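Local coordinates for metal cation efflux system protein CzcD (Cupriavidus metallidurans, PDB 6VD9), which transports zinc, probably exporting metal cations from the cytoplasm to the periplasm, giving low-level metal resistance and regulating the Czc system, at residues 40-43 / 44-48. Sequence-based numbering, arbitrary orientation.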
loop_
_atom_site.group_PDB
_atom_site.type_symbol
_atom_site.label_atom_id
_atom_site.label_comp_id
_atom_site.label_asym_id
_atom_site.label_seq_id
_atom_site.Cartn_x
_atom_site.Cartn_y
_atom_site.Cartn_z
ATOM N N VAL A 40 7.536 -1.266 -1.196
ATOM C CA VAL A 40 8.336 -2.085 -2.150
ATOM C C VAL A 40 8.919 -1.170 -3.222
ATOM O O VAL A 40 8.162 -0.351 -3.829
ATOM C CB VAL A 40 7.503 -3.217 -2.762
ATOM C CG1 VAL A 40 8.231 -3.895 -3.900
ATOM C CG2 VAL A 40 7.101 -4.215 -1.681
ATOM N N VAL A 41 10.216 -1.313 -3.488
ATOM C CA VAL A 41 10.824 -0.635 -4.664
ATOM C C VAL A 41 10.770 -1.663 -5.794
ATOM O O VAL A 41 11.389 -2.733 -5.654
ATOM C CB VAL A 41 12.240 -0.137 -4.351
ATOM C CG1 VAL A 41 12.877 0.492 -5.587
ATOM C CG2 VAL A 41 12.238 0.828 -3.166
ATOM N N ASN A 42 9.997 -1.400 -6.849
ATOM C CA ASN A 42 9.844 -2.374 -7.962
ATOM C C ASN A 42 10.946 -2.067 -8.974
ATOM O O ASN A 42 11.451 -0.925 -8.949
ATOM C CB ASN A 42 8.456 -2.331 -8.586
ATOM C CG ASN A 42 8.094 -0.954 -9.098
ATOM O OD1 ASN A 42 8.221 -0.697 -10.308
ATOM N ND2 ASN A 42 7.605 -0.094 -8.227
ATOM N N ASP A 43 11.266 -3.031 -9.816
ATOM C CA ASP A 43 12.140 -2.812 -11.006
ATOM C C ASP A 43 11.458 -1.838 -11.983
ATOM O O ASP A 43 10.214 -1.917 -12.158
ATOM C CB ASP A 43 12.461 -4.095 -11.767
ATOM C CG ASP A 43 13.609 -3.886 -12.758
ATOM O OD1 ASP A 43 14.708 -3.579 -12.269
ATOM O OD2 ASP A 43 13.403 -3.988 -14.032
ATOM N N THR A 44 12.250 -0.993 -12.653
ATOM C CA THR A 44 11.762 -0.076 -13.719
ATOM C C THR A 44 11.027 -0.815 -14.861
ATOM O O THR A 44 10.266 -0.121 -15.601
ATOM C CB THR A 44 12.901 0.768 -14.305
ATOM O OG1 THR A 44 13.876 -0.152 -14.791
ATOM C CG2 THR A 44 13.473 1.753 -13.324
ATOM N N ALA A 45 11.252 -2.113 -15.113
ATOM C CA ALA A 45 10.665 -2.786 -16.291
ATOM C C ALA A 45 9.224 -3.240 -16.034
ATOM O O ALA A 45 8.587 -3.645 -17.006
ATOM C CB ALA A 45 11.532 -3.938 -16.757
ATOM N N VAL A 46 8.700 -3.156 -14.810
ATOM C CA VAL A 46 7.383 -3.784 -14.491
ATOM C C VAL A 46 6.433 -2.727 -13.918
ATOM O O VAL A 46 6.889 -1.848 -13.244
ATOM C CB VAL A 46 7.499 -4.988 -13.542
ATOM C CG1 VAL A 46 8.470 -6.000 -14.116
ATOM C CG2 VAL A 46 7.895 -4.588 -12.127
ATOM N N ASN A 47 5.177 -2.795 -14.311
ATOM C CA ASN A 47 4.083 -2.037 -13.664
ATOM C C ASN A 47 3.620 -2.878 -12.484
ATOM O O ASN A 47 2.988 -3.905 -12.714
ATOM C CB ASN A 47 2.978 -1.744 -14.653
ATOM C CG ASN A 47 1.791 -1.092 -13.985
ATOM O OD1 ASN A 47 1.749 -1.005 -12.754
ATOM N ND2 ASN A 47 0.824 -0.678 -14.782
ATOM N N PRO A 48 4.004 -2.561 -11.220
ATOM C CA PRO A 48 3.805 -3.499 -10.105
ATOM C C PRO A 48 2.327 -3.693 -9.780
ATOM O O PRO A 48 2.003 -4.717 -9.242
ATOM C CB PRO A 48 4.555 -2.879 -8.910
ATOM C CG PRO A 48 4.544 -1.376 -9.267
ATOM C CD PRO A 48 4.646 -1.317 -10.782
#
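D43 accepts two backbone N-H groups from the residues that follow it. Its carbonyl oxygen O takes the N-H of V46 at 3.3 Å. This bond is nearly straight, 168° at the hydrogen. It closes a type I beta turn from D43 to V46. The carboxylate oxygen OD2 of D43 takes the N-H of A45 at 3.1 Å, which makes an Asx turn inside the beta turn. The N-H reaches OD2 from above the carboxylate plane, 52° out of it. CG of D43 lies anti to the backbone N (chi1 -166°), and this swings the acid forward alongside the turn. OD2 also lies 3.3 Å from CB of A45. The backbone oxygen of D43 is touched by CG2 of V46 as well.

The turn takes the chain off the end of strand 34-42 and leads it to helix 48-51. It belongs to the C-terminal domain of this CDF transporter, predicted to be cytoplasmic, which has a ferredoxin-like alpha-beta-beta-alpha-beta order. N47 is the N-cap of the helix: its OD1 accepts from E49 N, while its own backbone N donates to OE1 of E51.

N42 and P48 meet across the mouth of the loop. The amide of N42 lies obliquely alongside the CB-CG-CD side of the P48 ring, with ND2 3.5 Å from CG of P48. OD1 of N42 lies 3.7 Å from CD of P48. This OD1 is also near two other acceptors, D43 O at 3.0 Å and V46 O at 3.4 Å, and bonds to neither. The amide nitrogen ND2 is satisfied across the dimer interface by OE2 of E49 of the second subunit. F73 on strand 68-74 touches both N42 and P48.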